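Local coordinates for heptaprenyl diphosphate synthase (HEPPP synthase) subunit 1 family protein (Staphylococcus aureus, PDB 5H9D) that pairs with a farnesyl pyrophosphate synthetase chain and probably serves as subunit 1 of heptaprenyl diphosphate synthase, which makes a C35 isoprenoid diphosphate, at residues 50-54 / 77-81; 59-63 / 165-170; 100-104 / 127-132; 107-111 / 124-128. All coordinates share one frame; numbering follows the deposited sequence.

Helix 43-65 supplies the first segment of both interaction 1 and interaction 2. Interaction 1 closes a short loop by folding helix 70-88 back onto residues 50-54. Interaction 2 starts further along helix 43-65, at 59-63, and closes only at 165-170, so the two cross along the chain. Interactions 3 and 4 are nested inside the long loop of interaction 2. Both pair helix 91-112 with helix 118-140 and share Lys127 and Ile128. Interaction 3 also packs against interaction 1 through Ile101 and Phe132 on Ile51. Interaction 2 reaches both later contacts: Tyr168 touches Ile128, and Asp59 pairs with Lys108. Together they tie four long helices and a C-terminal loop into one bundle.

Interaction 1: residues 50-54 / 77-81; sequences TIDTS and ISAHF
Ile51 lies over one face of the Phe81 ring, and each of its side-chain carbons comes near that ring. Starting at the backbone, CB of Ile51 is above the rim beside CD1 of Phe81 at 3.2 Å. The short branch, CG2, turns toward CE1 of the same ring at 3.4 Å. The longer branch takes the central place: with CG1 opposite the backbone N (chi1 -171°), CG1 stands 4.1 Å from the ring centroid and only 11° off the ring normal, a CH-pi contact. At the end of the chain, CD1 of Ile51 comes back over CG of Phe81 and lies 4.2 Å from OG of Ser78.

Next to Ile51 the contact changes character: Thr50 offers its methyl rather than its hydroxyl, and CG2 of Thr50 rests 3.6 Å from CG2 of Ile77. A turn further on, CB of Ser54 packs against the backbone N of Ser78 at 3.8 Å, where two small side chains let the helices come close. Ile97 and Ile101 of helix 91-112 also touch Phe81, and Leu114 of the farnesyl pyrophosphate synthetase chain packs on Ser78. The segment axes approach to 8.4 Å at 160°, nearly antiparallel, as in a helical hairpin; helices 43-65 and 70-88 form such a pair in the all-alpha bundle of this family, which is grouped with the terpene synthases.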
loop_
_atom_site.group_PDB
_atom_site.type_symbol
_atom_site.label_atom_id
_atom_site.label_comp_id
_atom_site.label_asym_id
_atom_site.label_seq_id
_atom_site.Cartn_x
_atom_site.Cartn_y
_atom_site.Cartn_z
ATOM N N THR C 50 12.058 -0.843 -13.026
ATOM C CA THR C 50 10.680 -0.825 -12.516
ATOM C C THR C 50 10.439 0.268 -11.475
ATOM O O THR C 50 9.438 0.982 -11.525
ATOM C CB THR C 50 10.290 -2.130 -11.819
ATOM O OG1 THR C 50 10.860 -3.240 -12.514
ATOM C CG2 THR C 50 8.783 -2.274 -11.796
ATOM N N ILE C 51 11.338 0.385 -10.507
ATOM C CA ILE C 51 11.136 1.401 -9.503
ATOM C C ILE C 51 11.259 2.795 -10.133
ATOM O O ILE C 51 10.595 3.739 -9.703
ATOM C CB ILE C 51 12.086 1.207 -8.297
ATOM C CG1 ILE C 51 11.675 2.165 -7.186
ATOM C CG2 ILE C 51 13.507 1.404 -8.679
ATOM C CD1 ILE C 51 10.301 1.881 -6.634
ATOM N N ASP C 52 12.069 2.901 -11.182
ATOM C CA ASP C 52 12.244 4.153 -11.900
ATOM C C ASP C 52 10.933 4.463 -12.636
ATOM O O ASP C 52 10.536 5.635 -12.792
ATOM C CB ASP C 52 13.406 4.010 -12.905
ATOM C CG ASP C 52 13.558 5.238 -13.843
ATOM O OD1 ASP C 52 12.978 5.227 -14.950
ATOM O OD2 ASP C 52 14.259 6.218 -13.477
ATOM N N THR C 53 10.255 3.399 -13.070
ATOM C CA THR C 53 8.997 3.511 -13.807
ATOM C C THR C 53 7.812 3.966 -12.942
ATOM O O THR C 53 7.108 4.929 -13.286
ATOM C CB THR C 53 8.629 2.153 -14.502
ATOM O OG1 THR C 53 9.690 1.754 -15.375
ATOM C CG2 THR C 53 7.370 2.288 -15.319
ATOM N N SER C 54 7.571 3.285 -11.829
ATOM C CA SER C 54 6.454 3.691 -10.991
ATOM C C SER C 54 6.659 5.139 -10.562
ATOM O O SER C 54 5.784 5.993 -10.783
ATOM C CB SER C 54 6.318 2.770 -9.782
ATOM O OG SER C 54 7.552 2.610 -9.113
ATOM N N ILE C 77 2.972 -1.245 -10.008
ATOM C CA ILE C 77 4.283 -1.353 -10.612
ATOM C C ILE C 77 5.316 -1.280 -9.497
ATOM O O ILE C 77 6.385 -1.913 -9.531
ATOM C CB ILE C 77 4.477 -0.218 -11.628
ATOM C CG1 ILE C 77 3.365 -0.315 -12.679
ATOM C CG2 ILE C 77 5.838 -0.323 -12.295
ATOM C CD1 ILE C 77 3.386 0.768 -13.749
ATOM N N SER C 78 4.962 -0.531 -8.469
ATOM C CA SER C 78 5.854 -0.365 -7.343
ATOM C C SER C 78 5.884 -1.634 -6.522
ATOM O O SER C 78 6.946 -2.076 -6.106
ATOM C CB SER C 78 5.401 0.822 -6.513
ATOM O OG SER C 78 6.355 1.070 -5.520
ATOM N N ALA C 79 4.716 -2.222 -6.292
ATOM C CA ALA C 79 4.645 -3.455 -5.524
ATOM C C ALA C 79 5.351 -4.516 -6.363
ATOM O O ALA C 79 6.028 -5.403 -5.838
ATOM C CB ALA C 79 3.191 -3.841 -5.257
ATOM N N HIS C 80 5.213 -4.403 -7.679
ATOM C CA HIS C 80 5.863 -5.349 -8.553
ATOM C C HIS C 80 7.363 -5.322 -8.277
ATOM O O HIS C 80 7.997 -6.364 -8.168
ATOM C CB HIS C 80 5.584 -5.018 -10.018
ATOM C CG HIS C 80 6.268 -5.948 -10.972
ATOM N ND1 HIS C 80 6.814 -7.151 -10.569
ATOM C CD2 HIS C 80 6.510 -5.852 -12.301
ATOM C CE1 HIS C 80 7.364 -7.752 -11.607
ATOM N NE2 HIS C 80 7.195 -6.986 -12.669
ATOM N N PHE C 81 7.914 -4.122 -8.152
ATOM C CA PHE C 81 9.334 -3.930 -7.865
ATOM C C PHE C 81 9.849 -4.741 -6.680
ATOM O O PHE C 81 11.011 -5.152 -6.676
ATOM C CB PHE C 81 9.610 -2.440 -7.591
ATOM C CG PHE C 81 10.948 -2.159 -6.918
ATOM C CD1 PHE C 81 12.102 -1.945 -7.678
ATOM C CD2 PHE C 81 11.040 -2.053 -5.529
ATOM C CE1 PHE C 81 13.310 -1.626 -7.074
ATOM C CE2 PHE C 81 12.244 -1.735 -4.917
ATOM C CZ PHE C 81 13.384 -1.518 -5.698
#

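Interaction 2: residues 59-63 / 165-170; sequences DDITY and FKKYNQ
Lys167 reaches from the loop to the carboxylate of Asp59 on helix 43-65. NZ of Lys167 and OD2 of Asp59 are 2.8 Å apart, a salt bridge whose hydrogen bond is weak and whose geometry is somewhat uncertain because that oxygen is less surely placed. The same oxygen has a second cationic partner, Lys108 on helix 91-112, so one carboxylate serves two ammonium groups. The side chains of Asp59 and Lys167 cross at about a right angle. CB and CD of Lys167 pass close to OD1 of Asp60, while NZ ends 5.6 Å from that oxygen, near an opposite charge without touching it.

A water lies between the two segments further along. It is placed to donate to the backbone O of Asp59 (3.1 Å) and to OE1 of Gln170 (2.9 Å), though it has more acceptors in reach than protons. OE1 of Gln170 receives a further, weak bond with Thr104 of the farnesyl pyrophosphate synthetase chain. Tyr168 sends its hydroxyl elsewhere, to Glu129, while its CB stays by Asp59.

Away from the charges, Tyr63 and Phe165 meet obliquely, with planes at 47° and centroids 5.6 Å apart. Gln170 and Tyr63 run past each other in opposite directions, CB of Gln170 lying 3.8 Å from CD1 of Tyr63. The loop is therefore held to the helix by ion pairing, aromatic packing and probably a bridging water, and through Lys108 and Thr104 the same polar network also reaches a second helix and the partner subunit.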
loop_
_atom_site.group_PDB
_atom_site.type_symbol
_atom_site.label_atom_id
_atom_site.label_comp_id
_atom_site.label_asym_id
_atom_site.label_seq_id
_atom_site.Cartn_x
_atom_site.Cartn_y
_atom_site.Cartn_z
ATOM N N ASP C 59 4.888 10.642 -10.647
ATOM C CA ASP C 59 5.286 12.034 -10.789
ATOM C C ASP C 59 4.349 12.685 -11.771
ATOM O O ASP C 59 3.715 13.697 -11.478
ATOM C CB ASP C 59 6.695 12.146 -11.341
ATOM C CG ASP C 59 7.732 12.256 -10.260
ATOM O OD1 ASP C 59 7.420 12.896 -9.229
ATOM O OD2 ASP C 59 8.852 11.722 -10.450
ATOM N N ASP C 60 4.269 12.057 -12.938
ATOM C CA ASP C 60 3.451 12.501 -14.060
ATOM C C ASP C 60 1.973 12.702 -13.813
ATOM O O ASP C 60 1.366 13.570 -14.421
ATOM C CB ASP C 60 3.623 11.536 -15.234
ATOM C CG ASP C 60 5.029 11.569 -15.799
ATOM O OD1 ASP C 60 5.689 12.634 -15.670
ATOM O OD2 ASP C 60 5.474 10.551 -16.376
ATOM N N ILE C 61 1.387 11.888 -12.947
ATOM C CA ILE C 61 -0.027 11.998 -12.656
ATOM C C ILE C 61 -0.447 13.427 -12.304
ATOM O O ILE C 61 -1.489 13.897 -12.744
ATOM C CB ILE C 61 -0.400 10.996 -11.529
ATOM C CG1 ILE C 61 -0.459 9.581 -12.134
ATOM C CG2 ILE C 61 -1.713 11.392 -10.850
ATOM C CD1 ILE C 61 -0.298 8.467 -11.131
ATOM N N THR C 62 0.380 14.132 -11.552
ATOM C CA THR C 62 0.045 15.487 -11.158
ATOM C C THR C 62 0.412 16.548 -12.219
ATOM O O THR C 62 -0.112 17.666 -12.194
ATOM C CB THR C 62 0.711 15.826 -9.789
ATOM O OG1 THR C 62 0.652 14.684 -8.924
ATOM C CG2 THR C 62 -0.040 16.927 -9.092
ATOM N N TYR C 63 1.304 16.197 -13.151
ATOM C CA TYR C 63 1.724 17.128 -14.215
ATOM C C TYR C 63 0.956 16.980 -15.538
ATOM O O TYR C 63 0.638 17.975 -16.191
ATOM C CB TYR C 63 3.219 17.005 -14.515
ATOM C CG TYR C 63 3.702 18.156 -15.376
ATOM C CD1 TYR C 63 3.442 19.482 -15.003
ATOM C CD2 TYR C 63 4.404 17.935 -16.569
ATOM C CE1 TYR C 63 3.869 20.566 -15.799
ATOM C CE2 TYR C 63 4.836 19.012 -17.376
ATOM C CZ TYR C 63 4.561 20.324 -16.983
ATOM O OH TYR C 63 4.951 21.387 -17.777
ATOM N N PHE C 165 12.136 18.232 -19.817
ATOM C CA PHE C 165 11.437 18.784 -18.666
ATOM C C PHE C 165 11.024 17.635 -17.763
ATOM O O PHE C 165 10.159 16.829 -18.110
ATOM C CB PHE C 165 10.203 19.562 -19.093
ATOM C CG PHE C 165 9.698 20.540 -18.054
ATOM C CD1 PHE C 165 10.472 21.621 -17.668
ATOM C CD2 PHE C 165 8.417 20.420 -17.525
ATOM C CE1 PHE C 165 9.977 22.574 -16.777
ATOM C CE2 PHE C 165 7.916 21.372 -16.632
ATOM C CZ PHE C 165 8.700 22.451 -16.262
ATOM N N LYS C 166 11.686 17.594 -16.609
ATOM C CA LYS C 166 11.514 16.620 -15.536
ATOM C C LYS C 166 10.134 16.056 -15.277
ATOM O O LYS C 166 9.894 14.891 -15.542
ATOM C CB LYS C 166 12.010 17.234 -14.233
ATOM C CG LYS C 166 13.512 17.339 -14.120
ATOM C CD LYS C 166 14.166 17.908 -15.367
ATOM C CE LYS C 166 15.678 17.786 -15.251
ATOM N NZ LYS C 166 16.070 16.378 -14.936
ATOM N N LYS C 167 9.255 16.897 -14.738
ATOM C CA LYS C 167 7.871 16.564 -14.354
ATOM C C LYS C 167 7.896 16.832 -12.859
ATOM O O LYS C 167 6.938 17.365 -12.289
ATOM C CB LYS C 167 7.506 15.092 -14.604
ATOM C CG LYS C 167 8.138 14.128 -13.619
ATOM C CD LYS C 167 8.445 12.785 -14.262
ATOM C CE LYS C 167 9.171 11.867 -13.281
ATOM N NZ LYS C 167 10.415 12.459 -12.714
ATOM N N TYR C 168 9.009 16.448 -12.227
ATOM C CA TYR C 168 9.186 16.719 -10.811
ATOM C C TYR C 168 9.683 18.174 -10.690
ATOM O O TYR C 168 9.679 18.767 -9.599
ATOM C CB TYR C 168 10.158 15.718 -10.147
ATOM C CG TYR C 168 11.564 15.646 -10.698
ATOM C CD1 TYR C 168 11.983 14.558 -11.454
ATOM C CD2 TYR C 168 12.473 16.666 -10.460
ATOM C CE1 TYR C 168 13.269 14.494 -11.964
ATOM C CE2 TYR C 168 13.764 16.618 -10.963
ATOM C CZ TYR C 168 14.163 15.535 -11.722
ATOM O OH TYR C 168 15.429 15.539 -12.286
ATOM N N ASN C 169 10.088 18.748 -11.827
ATOM C CA ASN C 169 10.527 20.138 -11.864
ATOM C C ASN C 169 9.285 21.005 -12.193
ATOM O O ASN C 169 9.386 22.210 -12.386
ATOM C CB ASN C 169 11.658 20.344 -12.902
ATOM C CG ASN C 169 13.070 20.488 -12.254
ATOM O OD1 ASN C 169 13.977 19.698 -12.532
ATOM N ND2 ASN C 169 13.250 21.509 -11.410
ATOM N N GLN C 170 8.111 20.373 -12.219
ATOM C CA GLN C 170 6.827 21.045 -12.488
ATOM C C GLN C 170 6.660 22.465 -11.893
ATOM O O GLN C 170 6.253 23.377 -12.595
ATOM C CB GLN C 170 5.652 20.137 -12.022
ATOM C CG GLN C 170 4.690 20.761 -10.970
ATOM C CD GLN C 170 3.694 19.762 -10.319
ATOM O OE1 GLN C 170 4.056 18.938 -9.462
ATOM N NE2 GLN C 170 2.432 19.851 -10.729
HETATM O O HOH W 1 4.881 16.258 -10.219
#

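Interaction 3: residues 100-104 / 127-132; sequences AIVEI and KIETLF
Ile104 fills the middle of this contact. Its terminal CD1 lies 3.3 Å from CD2 of Leu131 and close by the CA of Ile128, while its CG1 touches CZ of Phe132 at 3.7 Å. Ile104 and Leu131 slide past each other in opposite directions, whereas the phenylalanine comes in obliquely from the next position of its helix. Phe132 is pinched on a second side by Ile101, whose CG1 is 3.7 Å from CE1 of the ring, the two side chains crossing at about a right angle. Ala100 adds its methyl at the ring's edge, CB to CE1 of Phe132 at 4.0 Å, and the same methyl sits 3.9 Å from CG of Leu131.

These residues come from consecutive helices, 91-112 and 118-140, whose short segments run antiparallel at 169° with axes 10.1 Å apart: an alpha hairpin in the core of the all-helical fold. Helix 43-65 covers the Phe132 side, Ile51 and Met55 lying against the ring.

Toward the opposite margin, CD2 of Leu131 also borders the carboxylate of Glu103, 3.7 Å from OE1. Beyond it NZ of Lys127 donates to OE2 of Glu103 at 2.7 Å, a salt bridge that meets the oxygen 37° out of the carboxylate plane. The lysine gets there by bending at chi2 and chi4. OE1 of Glu103 pairs in turn with Lys99, and Lys24 of the farnesyl pyrophosphate synthetase chain stands at long, weak ion-pair range from OE2.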
loop_
_atom_site.group_PDB
_atom_site.type_symbol
_atom_site.label_atom_id
_atom_site.label_comp_id
_atom_site.label_asym_id
_atom_site.label_seq_id
_atom_site.Cartn_x
_atom_site.Cartn_y
_atom_site.Cartn_z
ATOM N N ALA C 100 17.635 4.605 -1.042
ATOM C CA ALA C 100 17.619 5.484 -2.207
ATOM C C ALA C 100 16.201 5.956 -2.534
ATOM O O ALA C 100 15.994 7.147 -2.848
ATOM C CB ALA C 100 18.238 4.771 -3.421
ATOM N N ILE C 101 15.229 5.044 -2.466
ATOM C CA ILE C 101 13.864 5.432 -2.732
ATOM C C ILE C 101 13.368 6.525 -1.759
ATOM O O ILE C 101 12.810 7.527 -2.200
ATOM C CB ILE C 101 12.900 4.210 -2.702
ATOM C CG1 ILE C 101 13.266 3.228 -3.828
ATOM C CG2 ILE C 101 11.465 4.671 -2.976
ATOM C CD1 ILE C 101 12.481 1.947 -3.818
ATOM N N VAL C 102 13.569 6.378 -0.451
ATOM C CA VAL C 102 13.075 7.449 0.419
ATOM C C VAL C 102 13.793 8.755 0.104
ATOM O O VAL C 102 13.186 9.808 0.138
ATOM C CB VAL C 102 13.149 7.125 2.005
ATOM C CG1 VAL C 102 13.633 5.726 2.269
ATOM C CG2 VAL C 102 13.978 8.157 2.734
ATOM N N GLU C 103 15.068 8.684 -0.245
ATOM C CA GLU C 103 15.825 9.891 -0.568
ATOM C C GLU C 103 15.327 10.603 -1.827
ATOM O O GLU C 103 15.139 11.833 -1.859
ATOM C CB GLU C 103 17.299 9.548 -0.718
ATOM C CG GLU C 103 18.114 10.698 -1.247
ATOM C CD GLU C 103 19.592 10.514 -1.031
ATOM O OE1 GLU C 103 20.051 9.348 -1.086
ATOM O OE2 GLU C 103 20.287 11.539 -0.818
ATOM N N ILE C 104 15.140 9.817 -2.884
ATOM C CA ILE C 104 14.617 10.362 -4.131
ATOM C C ILE C 104 13.342 11.123 -3.799
ATOM O O ILE C 104 13.192 12.281 -4.205
ATOM C CB ILE C 104 14.289 9.245 -5.124
ATOM C CG1 ILE C 104 15.592 8.631 -5.659
ATOM C CG2 ILE C 104 13.422 9.774 -6.239
ATOM C CD1 ILE C 104 16.639 9.667 -6.142
ATOM N N LYS C 127 21.259 13.021 -8.336
ATOM C CA LYS C 127 20.752 11.944 -7.486
ATOM C C LYS C 127 19.474 11.384 -8.072
ATOM O O LYS C 127 19.412 10.193 -8.422
ATOM C CB LYS C 127 20.426 12.460 -6.084
ATOM C CG LYS C 127 21.586 12.888 -5.207
ATOM C CD LYS C 127 22.210 11.750 -4.492
ATOM C CE LYS C 127 23.153 12.290 -3.460
ATOM N NZ LYS C 127 22.662 11.996 -2.072
ATOM N N ILE C 128 18.446 12.224 -8.172
ATOM C CA ILE C 128 17.191 11.742 -8.720
ATOM C C ILE C 128 17.409 11.017 -10.066
ATOM O O ILE C 128 16.845 9.941 -10.320
ATOM C CB ILE C 128 16.185 12.896 -8.941
ATOM C CG1 ILE C 128 15.652 13.399 -7.605
ATOM C CG2 ILE C 128 15.078 12.458 -9.843
ATOM C CD1 ILE C 128 14.824 14.684 -7.733
ATOM N N GLU C 129 18.260 11.578 -10.915
ATOM C CA GLU C 129 18.474 10.983 -12.218
ATOM C C GLU C 129 19.441 9.814 -12.376
ATOM O O GLU C 129 19.381 9.127 -13.366
ATOM C CB GLU C 129 18.865 12.064 -13.182
ATOM C CG GLU C 129 18.112 11.947 -14.445
ATOM C CD GLU C 129 16.668 12.327 -14.274
ATOM O OE1 GLU C 129 16.407 13.491 -13.874
ATOM O OE2 GLU C 129 15.805 11.455 -14.542
ATOM N N THR C 130 20.296 9.564 -11.391
ATOM C CA THR C 130 21.300 8.499 -11.479
ATOM C C THR C 130 21.300 7.483 -10.340
ATOM O O THR C 130 21.749 6.353 -10.509
ATOM C CB THR C 130 22.739 9.108 -11.527
ATOM O OG1 THR C 130 22.959 9.920 -10.359
ATOM C CG2 THR C 130 22.927 9.961 -12.770
ATOM N N LEU C 131 20.800 7.910 -9.182
ATOM C CA LEU C 131 20.748 7.098 -7.970
ATOM C C LEU C 131 20.294 5.665 -8.160
ATOM O O LEU C 131 21.003 4.756 -7.739
ATOM C CB LEU C 131 19.872 7.788 -6.938
ATOM C CG LEU C 131 20.110 7.477 -5.458
ATOM C CD1 LEU C 131 21.601 7.620 -5.123
ATOM C CD2 LEU C 131 19.257 8.426 -4.594
ATOM N N PHE C 132 19.145 5.418 -8.783
ATOM C CA PHE C 132 18.752 4.023 -8.935
ATOM C C PHE C 132 19.736 3.213 -9.751
ATOM O O PHE C 132 20.142 2.144 -9.327
ATOM C CB PHE C 132 17.347 3.878 -9.516
ATOM C CG PHE C 132 16.270 4.345 -8.583
ATOM C CD1 PHE C 132 16.445 4.237 -7.200
ATOM C CD2 PHE C 132 15.104 4.934 -9.077
ATOM C CE1 PHE C 132 15.488 4.712 -6.327
ATOM C CE2 PHE C 132 14.139 5.409 -8.204
ATOM C CZ PHE C 132 14.335 5.300 -6.821
#

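Interaction 4: residues 107-111 / 124-128; sequences LKSSL and AIVKI
Leu107 turns its CG opposite the carbonyl carbon (chi1 -65°), which carries both methyls across to the neighbouring helix. CD1 of Leu107 meets CB of Lys127 at 3.7 Å, and CD2 touches CB of Ala124 at 4.0 Å, so the fork of the leucine straddles one turn of helix 118-140. Ile128 reaches back from helix 118-140. Its chi2 of 171° stretches CD1 straight out from the helix, into a spot bounded by three residues of 107-111: CG of Lys108 at 3.8 Å, CD1 of Leu111 at 3.9 Å and CB of Leu107 at 4.2 Å. Leu111 and Ile128 face each other tip to tip, while Lys108 crosses the isoleucine obliquely.

Lys108 contributes only its hydrocarbon part here. The extended chain lays CE of Lys108 4.1 Å from CG2 of Ile128, then carries its ammonium group on to Asp59 of helix 43-65. Tyr168, from the loop that follows helix 150-153, packs on Lys108, Leu111 and Ile128 and so covers this apolar patch. Ser110, on the same helix as Lys108, is hydrogen-bonded to Asp25 of the farnesyl pyrophosphate synthetase chain.

The segment axes are 10.6 Å apart and make 142°, splayed further from antiparallel than where the same helices pair at 100-104 and 127-132. This is the turn-proximal end of an alpha hairpin, closed by the short connection between residues 112 and 118.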
loop_
_atom_site.group_PDB
_atom_site.type_symbol
_atom_site.label_atom_id
_atom_site.label_comp_id
_atom_site.label_asym_id
_atom_site.label_seq_id
_atom_site.Cartn_x
_atom_site.Cartn_y
_atom_site.Cartn_z
ATOM N N LEU C 107 14.016 14.306 -1.854
ATOM C CA LEU C 107 14.511 15.356 -2.729
ATOM C C LEU C 107 13.397 15.957 -3.577
ATOM O O LEU C 107 13.295 17.171 -3.648
ATOM C CB LEU C 107 15.651 14.856 -3.612
ATOM C CG LEU C 107 16.920 14.455 -2.845
ATOM C CD1 LEU C 107 17.864 13.665 -3.746
ATOM C CD2 LEU C 107 17.588 15.667 -2.304
ATOM N N LYS C 108 12.553 15.136 -4.213
ATOM C CA LYS C 108 11.447 15.688 -5.015
ATOM C C LYS C 108 10.552 16.580 -4.144
ATOM O O LYS C 108 10.144 17.659 -4.576
ATOM C CB LYS C 108 10.607 14.584 -5.664
ATOM C CG LYS C 108 11.237 13.938 -6.887
ATOM C CD LYS C 108 10.482 12.716 -7.393
ATOM C CE LYS C 108 11.250 12.061 -8.552
ATOM N NZ LYS C 108 10.718 10.718 -9.036
ATOM N N SER C 109 10.257 16.151 -2.922
ATOM C CA SER C 109 9.434 16.968 -2.031
ATOM C C SER C 109 10.104 18.325 -1.790
ATOM O O SER C 109 9.451 19.382 -1.810
ATOM C CB SER C 109 9.232 16.270 -0.692
ATOM O OG SER C 109 8.436 17.063 0.162
ATOM N N SER C 110 11.408 18.280 -1.552
ATOM C CA SER C 110 12.164 19.478 -1.326
ATOM C C SER C 110 12.105 20.406 -2.551
ATOM O O SER C 110 11.994 21.627 -2.408
ATOM C CB SER C 110 13.614 19.103 -0.987
ATOM O OG SER C 110 13.721 18.553 0.314
ATOM N N LEU C 111 12.188 19.838 -3.750
ATOM C CA LEU C 111 12.118 20.644 -4.979
ATOM C C LEU C 111 10.734 21.254 -5.125
ATOM O O LEU C 111 10.587 22.440 -5.371
ATOM C CB LEU C 111 12.444 19.802 -6.231
ATOM C CG LEU C 111 13.932 19.465 -6.417
ATOM C CD1 LEU C 111 14.108 18.516 -7.593
ATOM C CD2 LEU C 111 14.737 20.766 -6.633
ATOM N N ALA C 124 20.535 17.549 -6.194
ATOM C CA ALA C 124 19.313 16.754 -6.146
ATOM C C ALA C 124 19.039 16.077 -7.480
ATOM O O ALA C 124 18.696 14.884 -7.529
ATOM C CB ALA C 124 18.130 17.639 -5.731
ATOM N N ILE C 125 19.218 16.843 -8.557
ATOM C CA ILE C 125 18.995 16.361 -9.918
ATOM C C ILE C 125 19.885 15.178 -10.292
ATOM O O ILE C 125 19.420 14.201 -10.867
ATOM C CB ILE C 125 19.224 17.480 -10.938
ATOM C CG1 ILE C 125 18.151 18.544 -10.777
ATOM C CG2 ILE C 125 19.183 16.936 -12.347
ATOM C CD1 ILE C 125 18.393 19.730 -11.659
ATOM N N VAL C 126 21.167 15.251 -9.966
ATOM C CA VAL C 126 22.039 14.150 -10.319
ATOM C C VAL C 126 21.525 12.899 -9.645
ATOM O O VAL C 126 21.347 11.873 -10.307
ATOM C CB VAL C 126 23.512 14.437 -9.923
ATOM C CG1 VAL C 126 24.363 13.176 -10.089
ATOM C CG2 VAL C 126 24.060 15.550 -10.824
ATOM N N LYS C 127 21.259 13.021 -8.336
ATOM C CA LYS C 127 20.752 11.944 -7.486
ATOM C C LYS C 127 19.474 11.384 -8.072
ATOM O O LYS C 127 19.412 10.193 -8.422
ATOM C CB LYS C 127 20.426 12.460 -6.084
ATOM C CG LYS C 127 21.586 12.888 -5.207
ATOM C CD LYS C 127 22.210 11.750 -4.492
ATOM C CE LYS C 127 23.153 12.290 -3.460
ATOM N NZ LYS C 127 22.662 11.996 -2.072
ATOM N N ILE C 128 18.446 12.224 -8.172
ATOM C CA ILE C 128 17.191 11.742 -8.720
ATOM C C ILE C 128 17.409 11.017 -10.066
ATOM O O ILE C 128 16.845 9.941 -10.320
ATOM C CB ILE C 128 16.185 12.896 -8.941
ATOM C CG1 ILE C 128 15.652 13.399 -7.605
ATOM C CG2 ILE C 128 15.078 12.458 -9.843
ATOM C CD1 ILE C 128 14.824 14.684 -7.733
#